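Local coordinates for putative molybdenum cofactor biosynthesis protein (Corynebacterium diphtheriae, PDB 2G2C) that probably takes part in molybdenum cofactor biosynthesis as a molybdopterin-binding protein of the MoCF_biosynth family, although its exact function has not been established, at residues A63-L66 against F72-T75; E100-Q105 against W150-P155; A133-N138 against P155-I160; V137-P140 against G145-D148. All coordinates share one frame; numbering follows the deposited sequence.

Interaction 1. Residues A63-L66 against F72-T75; sequences ATAL and FIIT
Ala65, on the last turns of helix 55-67, faces Ile73 of strand 72-76 with 7.5 Å between their CA atoms, a spacing that keeps the backbones apart and leaves the gap to side chains. Ile73 crosses most of that space. Its CG1 lies beside the backbone N and anti to the carbonyl carbon (chi1 -62°), and chi2 near 175° stretches the branch out to CD1, the one atom of the strand that meets both helix residues. CD1 rests 3.8 Å from Ala65 CB and also meets the branch point of Leu66, 3.6 Å from CD2 and 3.7 Å from CG of that leucine, the two side chains crossing at about a right angle. A methyl group suits position 65, where the helix comes down on the sheet and Ala9 of strand 5-13 is also in touch. Leu66 starts out to the side of the strand, and its longer chain brings the branched end in; it also packs on Phe94 and Ala134. Since every touching group is aliphatic, the contact has no directional bonds: it rests on shape fit and on keeping Ala65 and Ile73 from water, and so seats the helix on one face of the sheet.

Interaction 2. Residues E100-Q105 against W150-P155; sequences EGLEQQ and WAVISP
Val152 meets Gln105 at the closest backbone approach of the two segments, where their CA atoms stand 6.7 Å apart. From the beta-branched CB of Val152 two methyls diverge. CG1, anti to the backbone N (chi1 169°), carries most of the contact: it lies 3.7 Å from Gln105 CB and an equal distance from NE2, so that the glutamine chain, extended beyond CG, passes over it. CG1 also comes within 3.9 Å of the carbonyl O of Leu102, one helical turn earlier. CG2 points along the other branch and settles against the backbone of Gln105, 3.7 Å from its O. A compact, forked residue suits this place because its two short methyls fit between closely spaced backbones.

Gln105, exposed and deposited in two conformers, combines an aliphatic stem for packing with a polar end for solvent. In the conformer described, a water accepts a weak bond from its NE2 and donates a firmer one of 2.8 Å to Val152 O, bridging the helices at the rim. Deeper in, Leu102 CD1 approaches Ile153 CD1 at 4.1 Å, the two chains crossing at about a right angle.

Helix 100-109 lies beside helix 143-153, toward the edge of the sheet, and Ile106 and His109 farther along it also touch Val152. Glu103 forms a salt bridge to Arg98 and a hydrogen bond to the backbone N of Val124, tying helix 100-109 to the edge of the sheet, while Trp150 reaches helix 26-34 and Tyr43.

Interaction 3. Residues A133-N138 against P155-I160; sequences AALIVN and PVIPNI
Leu135, the first residue of strand 135-139, projects into the first turn of helix 157-165 and meets Ile157 and Ile160, residues three apart that therefore present their side chains on the same helical face. The leucine holds CG anti to its own nitrogen (chi1 173°), which carries its fork outward from the strand; with chi2 at 67°, CD2 becomes the leading methyl.

CD2 lies 3.4 Å from Ile157 CD1, tighter than ordinary van der Waals contact between carbons, and 4.0 Å from Ile160 CD1. The other methyl, CD1, takes a looser position 4.2 Å from Ile160 CD1. The two isoleucines reach the leucine in different ways. Ile157 folds its chain, chi1 -76° being followed by a second bend of similar size, so that its end turns inward although its CB is set to the side. Ile160 already faces the strand and needs no such bend: its chain is extended to CD1 and meets the leucine nearly at a right angle. Long branched aliphatic chains suit both sites, since the nearest CA atoms, those of Leu135 and Ile160, are 8.2 Å apart.

Phe72, Val124 and Val126 of the adjoining strands also touch Leu135, making it part of a continuous apolar layer. Here helix 157-165 lies against the central sheet, the helix-on-sheet packing of a three-layer alpha/beta fold, consistent with a molybdopterin-binding domain.

Interaction 4. Residues V137-P140 against G145-D148; sequences VNAP and GITD
Ala139 and Pro140 touch Ile146 and Gly145 where strand 135-139 gives way to helix 143-153 after a very short connection. Before them in the strand, Val137 turns its side chain to Phe72, Ile74 and Ile153, while Asn138 uses its amide for hydrogen bonds to Thr75, Thr91 and the backbone N of Ile123, which satisfy both ends of this buried polar group.

Ala139 comes next. Its CB faces the helix and meets Ile146 CG1 at 4.0 Å; the small side chain fits because the two CA atoms are only 5.5 Å apart. Pro140 then lays its ring beside Gly145, with CG 3.9 Å from the glycine CA and CD 3.8 Å from its carbonyl O. Glycine suits this place for a plain steric reason: having no side chain, it lets the proline ring come this close to its CA. The carbonyl O of Pro140 lies 3.5 Å from Ile146 CG1, which a chi1 of -72° sets beside the isoleucine's own nitrogen; the side chain also packs on helix 26-34.

Gly145 N forms a hydrogen bond to Ser142 OG, and a sodium ion sits about 4 Å from the Pro140 side chain. A tight strand-to-helix turn rich in small residues at the C-terminal end of a parallel strand is where alpha/beta folds commonly place their binding sites, and the turn here is consistent with such a pocket in a molybdopterin-binding domain.

Overall arrangement
All four contacts belong to one alpha/beta domain built round a mixed sheet, in which strands 72-76 and 135-139 are neighbours. Interaction 1 closes first along the chain and stands on the other side of the chain's centre from interactions 2 and 4, whose centres lie about 18 and 15 Å from its own. Interactions 3 and 4 both start from strand 135-139, the first reaching helix 157-165 and the second helix 143-153. Interaction 2, its centre about 9 Å from each of theirs, adds helix 100-109 beside helix 143-153; Leu102 touches Ile160. Thus strand 135-139 and the two helices after it build one side of the domain, while interaction 1 seats helix 55-67 on the sheet's other face.

Interaction 1. Residues A63-L66 against F72-T75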
loop_
_atom_site.group_PDB
_atom_site.type_symbol
_atom_site.label_atom_id
_atom_site.label_comp_id
_atom_site.label_asym_id
_atom_site.label_seq_id
_atom_site.Cartn_x
_atom_site.Cartn_y
_atom_site.Cartn_z
ATOM N N ALA A 63 -8.853 -0.672 -7.440
ATOM C CA ALA A 63 -9.998 -1.491 -7.825
ATOM C C ALA A 63 -9.515 -2.594 -8.800
ATOM O O ALA A 63 -9.938 -3.755 -8.713
ATOM C CB ALA A 63 -11.051 -0.642 -8.499
ATOM N N THR A 64 -8.632 -2.233 -9.732
ATOM C CA THR A 64 -8.082 -3.224 -10.657
ATOM C C THR A 64 -7.309 -4.330 -9.919
ATOM O O THR A 64 -7.480 -5.534 -10.183
ATOM C CB THR A 64 -7.200 -2.542 -11.714
ATOM O OG1 THR A 64 -8.028 -1.716 -12.552
ATOM C CG2 THR A 64 -6.497 -3.583 -12.542
ATOM N N ALA A 65 -6.432 -3.928 -8.998
ATOM C CA ALA A 65 -5.692 -4.951 -8.266
ATOM C C ALA A 65 -6.618 -5.873 -7.459
ATOM O O ALA A 65 -6.415 -7.094 -7.417
ATOM C CB ALA A 65 -4.669 -4.314 -7.361
ATOM N N LEU A 66 -7.634 -5.300 -6.805
ATOM C CA LEU A 66 -8.593 -6.115 -6.048
ATOM C C LEU A 66 -9.315 -7.109 -6.982
ATOM O O LEU A 66 -9.518 -8.240 -6.608
ATOM C CB LEU A 66 -9.611 -5.236 -5.333
ATOM C CG LEU A 66 -9.016 -4.394 -4.189
ATOM C CD1 LEU A 66 -10.049 -3.324 -3.807
ATOM C CD2 LEU A 66 -8.670 -5.228 -2.954
ATOM N N PHE A 72 -3.035 -8.131 -0.785
ATOM C CA PHE A 72 -2.147 -7.178 -0.127
ATOM C C PHE A 72 -1.800 -6.166 -1.190
ATOM O O PHE A 72 -1.289 -6.540 -2.248
ATOM C CB PHE A 72 -0.881 -7.862 0.409
ATOM C CG PHE A 72 0.111 -6.893 0.978
ATOM C CD1 PHE A 72 -0.255 -6.028 1.996
ATOM C CD2 PHE A 72 1.408 -6.799 0.482
ATOM C CE1 PHE A 72 0.657 -5.096 2.530
ATOM C CE2 PHE A 72 2.317 -5.850 1.017
ATOM C CZ PHE A 72 1.946 -5.029 2.035
ATOM N N ILE A 73 -2.149 -4.905 -0.946
ATOM C CA ILE A 73 -1.872 -3.840 -1.882
ATOM C C ILE A 73 -1.098 -2.798 -1.143
ATOM O O ILE A 73 -1.552 -2.330 -0.085
ATOM C CB ILE A 73 -3.201 -3.218 -2.405
ATOM C CG1 ILE A 73 -4.004 -4.286 -3.163
ATOM C CG2 ILE A 73 -2.896 -1.999 -3.281
ATOM C CD1 ILE A 73 -5.406 -3.839 -3.645
ATOM N N ILE A 74 0.078 -2.448 -1.669
ATOM C CA ILE A 74 0.869 -1.383 -1.031
ATOM C C ILE A 74 1.063 -0.261 -2.063
ATOM O O ILE A 74 1.444 -0.528 -3.198
ATOM C CB ILE A 74 2.187 -1.910 -0.437
ATOM C CG1 ILE A 74 2.914 -0.758 0.318
ATOM C CG2 ILE A 74 3.049 -2.540 -1.503
ATOM C CD1 ILE A 74 3.827 -1.234 1.461
ATOM N N THR A 75 0.743 0.970 -1.659
ATOM C CA THR A 75 0.941 2.139 -2.513
ATOM C C THR A 75 2.164 2.899 -1.976
ATOM O O THR A 75 2.497 2.822 -0.778
ATOM C CB THR A 75 -0.281 3.089 -2.508
ATOM O OG1 THR A 75 -0.497 3.644 -1.194
ATOM C CG2 THR A 75 -1.557 2.320 -2.934
#

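Interaction 2. Residues E100-Q105 against W150-P155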
loop_
_atom_site.group_PDB
_atom_site.type_symbol
_atom_site.label_atom_id
_atom_site.label_comp_id
_atom_site.label_asym_id
_atom_site.label_seq_id
_atom_site.Cartn_x
_atom_site.Cartn_y
_atom_site.Cartn_z
ATOM N N GLU A 100 -5.805 1.784 12.690
ATOM C CA GLU A 100 -5.198 3.061 13.115
ATOM C C GLU A 100 -4.017 2.888 14.062
ATOM O O GLU A 100 -3.104 3.715 14.044
ATOM C CB GLU A 100 -6.250 4.009 13.698
ATOM C CG GLU A 100 -7.249 4.350 12.623
ATOM C CD GLU A 100 -8.261 5.358 13.035
ATOM O OE1 GLU A 100 -7.871 6.405 13.625
ATOM O OE2 GLU A 100 -9.448 5.088 12.722
ATOM N N GLY A 101 -4.025 1.793 14.830
ATOM C CA GLY A 101 -2.892 1.405 15.697
ATOM C C GLY A 101 -1.643 1.224 14.841
ATOM O O GLY A 101 -0.564 1.670 15.198
ATOM N N LEU A 102 -1.771 0.532 13.704
ATOM C CA LEU A 102 -0.606 0.338 12.841
ATOM C C LEU A 102 -0.112 1.676 12.262
ATOM O O LEU A 102 1.104 1.932 12.214
ATOM C CB LEU A 102 -0.916 -0.659 11.727
ATOM C CG LEU A 102 -1.242 -2.103 12.170
ATOM C CD1 LEU A 102 -1.564 -3.047 10.978
ATOM C CD2 LEU A 102 -0.140 -2.679 13.016
ATOM N N GLU A 103 -1.037 2.531 11.802
ATOM C CA GLU A 103 -0.656 3.873 11.388
ATOM C C GLU A 103 0.129 4.599 12.471
ATOM O O GLU A 103 1.109 5.281 12.202
ATOM C CB GLU A 103 -1.901 4.725 11.070
ATOM C CG GLU A 103 -2.732 4.067 9.964
ATOM C CD GLU A 103 -4.053 4.735 9.692
ATOM O OE1 GLU A 103 -4.282 5.849 10.216
ATOM O OE2 GLU A 103 -4.856 4.121 8.941
ATOM N N GLN A 104 -0.373 4.506 13.690
ATOM C CA GLN A 104 0.258 5.166 14.823
ATOM C C GLN A 104 1.648 4.593 15.089
ATOM O O GLN A 104 2.587 5.369 15.382
ATOM C CB GLN A 104 -0.660 5.084 16.055
ATOM C CG GLN A 104 -1.903 5.945 15.831
ATOM C CD GLN A 104 -2.897 5.794 16.940
ATOM O OE1 GLN A 104 -2.524 5.446 18.067
ATOM N NE2 GLN A 104 -4.172 6.088 16.646
ATOM N N GLN A 105 1.800 3.267 14.981
ATOM C CA GLN A 105 3.101 2.621 15.207
ATOM C C GLN A 105 4.108 3.038 14.141
ATOM O O GLN A 105 5.281 3.213 14.428
ATOM C CB GLN A 105 2.967 1.092 15.225
ATOM C CG GLN A 105 2.288 0.558 16.460
ATOM C CD GLN A 105 2.498 -0.934 16.670
ATOM O OE1 GLN A 105 2.690 -1.398 17.812
ATOM N NE2 GLN A 105 2.456 -1.706 15.576
ATOM N N TRP A 150 7.274 -0.602 6.273
ATOM C CA TRP A 150 7.470 -2.036 6.187
ATOM C C TRP A 150 7.860 -2.633 7.541
ATOM O O TRP A 150 7.409 -3.719 7.913
ATOM C CB TRP A 150 8.548 -2.363 5.136
ATOM C CG TRP A 150 8.535 -3.791 4.853
ATOM C CD1 TRP A 150 9.390 -4.751 5.363
ATOM C CD2 TRP A 150 7.608 -4.482 4.011
ATOM N NE1 TRP A 150 9.061 -5.963 4.856
ATOM C CE2 TRP A 150 7.970 -5.842 4.033
ATOM C CE3 TRP A 150 6.505 -4.077 3.238
ATOM C CZ2 TRP A 150 7.268 -6.822 3.312
ATOM C CZ3 TRP A 150 5.805 -5.044 2.496
ATOM C CH2 TRP A 150 6.192 -6.402 2.550
ATOM N N ALA A 151 8.714 -1.930 8.290
ATOM C CA ALA A 151 9.145 -2.429 9.598
ATOM C C ALA A 151 7.996 -2.675 10.539
ATOM O O ALA A 151 8.056 -3.559 11.398
ATOM C CB ALA A 151 10.142 -1.450 10.240
ATOM N N VAL A 152 6.955 -1.856 10.417
ATOM C CA VAL A 152 5.776 -2.046 11.273
ATOM C C VAL A 152 4.815 -3.094 10.715
ATOM O O VAL A 152 4.264 -3.929 11.456
ATOM C CB VAL A 152 5.057 -0.718 11.499
ATOM C CG1 VAL A 152 3.673 -0.950 12.175
ATOM C CG2 VAL A 152 5.965 0.241 12.323
ATOM N N ILE A 153 4.576 -3.040 9.408
ATOM C CA ILE A 153 3.574 -3.945 8.815
ATOM C C ILE A 153 4.059 -5.374 8.736
ATOM O O ILE A 153 3.312 -6.313 8.999
ATOM C CB ILE A 153 3.203 -3.464 7.378
ATOM C CG1 ILE A 153 2.567 -2.072 7.472
ATOM C CG2 ILE A 153 2.309 -4.513 6.610
ATOM C CD1 ILE A 153 1.254 -2.021 8.191
ATOM N N SER A 154 5.319 -5.566 8.332
ATOM C CA SER A 154 5.814 -6.934 8.073
ATOM C C SER A 154 5.542 -7.914 9.210
ATOM O O SER A 154 5.022 -9.017 8.978
ATOM C CB SER A 154 7.322 -6.894 7.774
ATOM O OG SER A 154 7.759 -8.188 7.427
ATOM N N PRO A 155 5.904 -7.532 10.453
ATOM C CA PRO A 155 5.723 -8.517 11.513
ATOM C C PRO A 155 4.257 -8.867 11.790
ATOM O O PRO A 155 3.993 -9.911 12.381
ATOM C CB PRO A 155 6.341 -7.829 12.753
ATOM C CG PRO A 155 7.195 -6.728 12.181
ATOM C CD PRO A 155 6.529 -6.289 10.944
HETATM O O HOH W 1 3.931 -3.909 14.218
#

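Interaction 3. Residues A133-N138 against P155-I160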
loop_
_atom_site.group_PDB
_atom_site.type_symbol
_atom_site.label_atom_id
_atom_site.label_comp_id
_atom_site.label_asym_id
_atom_site.label_seq_id
_atom_site.Cartn_x
_atom_site.Cartn_y
_atom_site.Cartn_z
ATOM N N ALA A 133 -10.930 -10.743 1.962
ATOM C CA ALA A 133 -10.597 -9.330 2.233
ATOM C C ALA A 133 -9.131 -9.063 1.924
ATOM O O ALA A 133 -8.312 -9.970 2.064
ATOM C CB ALA A 133 -10.906 -8.974 3.686
ATOM N N ALA A 134 -8.833 -7.831 1.509
ATOM C CA ALA A 134 -7.466 -7.412 1.249
ATOM C C ALA A 134 -7.009 -6.395 2.295
ATOM O O ALA A 134 -7.828 -5.667 2.866
ATOM C CB ALA A 134 -7.357 -6.802 -0.126
ATOM N N LEU A 135 -5.705 -6.372 2.537
ATOM C CA LEU A 135 -5.059 -5.350 3.353
ATOM C C LEU A 135 -4.424 -4.316 2.424
ATOM O O LEU A 135 -3.701 -4.701 1.506
ATOM C CB LEU A 135 -3.947 -6.002 4.153
ATOM C CG LEU A 135 -3.033 -5.075 4.953
ATOM C CD1 LEU A 135 -3.798 -4.377 6.115
ATOM C CD2 LEU A 135 -1.854 -5.909 5.484
ATOM N N ILE A 136 -4.709 -3.031 2.619
ATOM C CA ILE A 136 -4.132 -1.974 1.805
ATOM C C ILE A 136 -3.307 -1.106 2.739
ATOM O O ILE A 136 -3.777 -0.752 3.851
ATOM C CB ILE A 136 -5.229 -1.139 1.116
ATOM C CG1 ILE A 136 -6.178 -2.043 0.321
ATOM C CG2 ILE A 136 -4.601 -0.075 0.189
ATOM C CD1 ILE A 136 -7.264 -1.290 -0.363
ATOM N N VAL A 137 -2.085 -0.769 2.298
ATOM C CA VAL A 137 -1.146 0.036 3.102
ATOM C C VAL A 137 -0.644 1.155 2.215
ATOM O O VAL A 137 -0.150 0.896 1.109
ATOM C CB VAL A 137 0.078 -0.835 3.528
ATOM C CG1 VAL A 137 1.214 0.014 4.126
ATOM C CG2 VAL A 137 -0.345 -1.914 4.505
ATOM N N ASN A 138 -0.780 2.397 2.699
ATOM C CA ASN A 138 -0.211 3.574 2.003
ATOM C C ASN A 138 1.151 3.911 2.590
ATOM O O ASN A 138 1.234 4.295 3.771
ATOM C CB ASN A 138 -1.068 4.829 2.231
ATOM C CG ASN A 138 -2.478 4.732 1.684
ATOM O OD1 ASN A 138 -3.337 5.445 2.184
ATOM N ND2 ASN A 138 -2.708 3.939 0.634
ATOM N N PRO A 155 5.904 -7.532 10.453
ATOM C CA PRO A 155 5.723 -8.517 11.513
ATOM C C PRO A 155 4.257 -8.867 11.790
ATOM O O PRO A 155 3.993 -9.911 12.381
ATOM C CB PRO A 155 6.341 -7.829 12.753
ATOM C CG PRO A 155 7.195 -6.728 12.181
ATOM C CD PRO A 155 6.529 -6.289 10.944
ATOM N N VAL A 156 3.329 -8.018 11.371
ATOM C CA VAL A 156 1.931 -8.301 11.723
ATOM C C VAL A 156 1.120 -8.904 10.580
ATOM O O VAL A 156 -0.027 -9.289 10.769
ATOM C CB VAL A 156 1.226 -7.089 12.372
ATOM C CG1 VAL A 156 1.932 -6.697 13.670
ATOM C CG2 VAL A 156 1.166 -5.926 11.412
ATOM N N ILE A 157 1.740 -9.016 9.408
ATOM C CA ILE A 157 1.096 -9.631 8.232
ATOM C C ILE A 157 0.511 -11.018 8.516
ATOM O O ILE A 157 -0.691 -11.260 8.235
ATOM C CB ILE A 157 2.101 -9.668 7.048
ATOM C CG1 ILE A 157 2.236 -8.280 6.440
ATOM C CG2 ILE A 157 1.724 -10.725 6.006
ATOM C CD1 ILE A 157 0.979 -7.711 5.900
ATOM N N PRO A 158 1.337 -11.951 9.053
ATOM C CA PRO A 158 0.782 -13.268 9.413
ATOM C C PRO A 158 -0.451 -13.169 10.320
ATOM O O PRO A 158 -1.422 -13.898 10.120
ATOM C CB PRO A 158 1.928 -13.954 10.163
ATOM C CG PRO A 158 3.111 -13.127 9.944
ATOM C CD PRO A 158 2.796 -11.863 9.316
ATOM N N ASN A 159 -0.410 -12.280 11.307
ATOM C CA ASN A 159 -1.511 -12.136 12.253
ATOM C C ASN A 159 -2.777 -11.580 11.606
ATOM O O ASN A 159 -3.888 -12.029 11.890
ATOM C CB ASN A 159 -1.051 -11.272 13.414
ATOM C CG ASN A 159 0.210 -11.825 14.053
ATOM O OD1 ASN A 159 0.116 -12.652 14.950
ATOM N ND2 ASN A 159 1.381 -11.455 13.529
ATOM N N ILE A 160 -2.595 -10.599 10.726
ATOM C CA ILE A 160 -3.725 -10.053 9.956
ATOM C C ILE A 160 -4.393 -11.152 9.114
ATOM O O ILE A 160 -5.631 -11.317 9.183
ATOM C CB ILE A 160 -3.310 -8.858 9.119
ATOM C CG1 ILE A 160 -2.874 -7.729 10.077
ATOM C CG2 ILE A 160 -4.470 -8.413 8.209
ATOM C CD1 ILE A 160 -2.275 -6.477 9.410
#

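Interaction 4. Residues V137-P140 against G145-D148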
loop_
_atom_site.group_PDB
_atom_site.type_symbol
_atom_site.label_atom_id
_atom_site.label_comp_id
_atom_site.label_asym_id
_atom_site.label_seq_id
_atom_site.Cartn_x
_atom_site.Cartn_y
_atom_site.Cartn_z
ATOM N N VAL A 137 -2.085 -0.769 2.298
ATOM C CA VAL A 137 -1.146 0.036 3.102
ATOM C C VAL A 137 -0.644 1.155 2.215
ATOM O O VAL A 137 -0.150 0.896 1.109
ATOM C CB VAL A 137 0.078 -0.835 3.528
ATOM C CG1 VAL A 137 1.214 0.014 4.126
ATOM C CG2 VAL A 137 -0.345 -1.914 4.505
ATOM N N ASN A 138 -0.780 2.397 2.699
ATOM C CA ASN A 138 -0.211 3.574 2.003
ATOM C C ASN A 138 1.151 3.911 2.590
ATOM O O ASN A 138 1.234 4.295 3.771
ATOM C CB ASN A 138 -1.068 4.829 2.231
ATOM C CG ASN A 138 -2.478 4.732 1.684
ATOM O OD1 ASN A 138 -3.337 5.445 2.184
ATOM N ND2 ASN A 138 -2.708 3.939 0.634
ATOM N N ALA A 139 2.213 3.773 1.788
ATOM C CA ALA A 139 3.537 4.258 2.205
ATOM C C ALA A 139 3.878 5.596 1.562
ATOM O O ALA A 139 3.317 5.965 0.540
ATOM C CB ALA A 139 4.608 3.234 1.832
ATOM N N PRO A 140 4.802 6.350 2.172
ATOM C CA PRO A 140 5.303 7.566 1.516
ATOM C C PRO A 140 6.094 7.245 0.245
ATOM O O PRO A 140 6.362 6.065 -0.030
ATOM C CB PRO A 140 6.237 8.198 2.569
ATOM C CG PRO A 140 5.831 7.524 3.895
ATOM C CD PRO A 140 5.395 6.123 3.506
ATOM N N GLY A 145 10.801 6.257 4.129
ATOM C CA GLY A 145 9.412 6.143 4.584
ATOM C C GLY A 145 8.872 4.740 4.297
ATOM O O GLY A 145 8.193 4.162 5.138
ATOM N N ILE A 146 9.185 4.178 3.128
ATOM C CA ILE A 146 8.773 2.810 2.807
ATOM C C ILE A 146 9.368 1.807 3.796
ATOM O O ILE A 146 8.698 0.870 4.214
ATOM C CB ILE A 146 9.230 2.476 1.372
ATOM C CG1 ILE A 146 8.354 3.243 0.381
ATOM C CG2 ILE A 146 9.095 0.995 1.087
ATOM C CD1 ILE A 146 8.940 3.325 -1.024
ATOM N N THR A 147 10.661 1.955 4.128
ATOM C CA THR A 147 11.277 0.971 5.042
ATOM C C THR A 147 10.705 1.051 6.461
ATOM O O THR A 147 10.579 0.026 7.151
ATOM C CB THR A 147 12.822 1.084 5.083
ATOM O OG1 THR A 147 13.211 2.336 5.640
ATOM C CG2 THR A 147 13.394 0.930 3.670
ATOM N N ASP A 148 10.350 2.254 6.902
ATOM C CA ASP A 148 9.700 2.435 8.204
ATOM C C ASP A 148 8.276 1.841 8.206
ATOM O O ASP A 148 7.851 1.195 9.182
ATOM C CB ASP A 148 9.662 3.905 8.596
ATOM C CG ASP A 148 11.007 4.417 9.097
ATOM O OD1 ASP A 148 11.887 3.614 9.498
ATOM O OD2 ASP A 148 11.184 5.653 9.065
#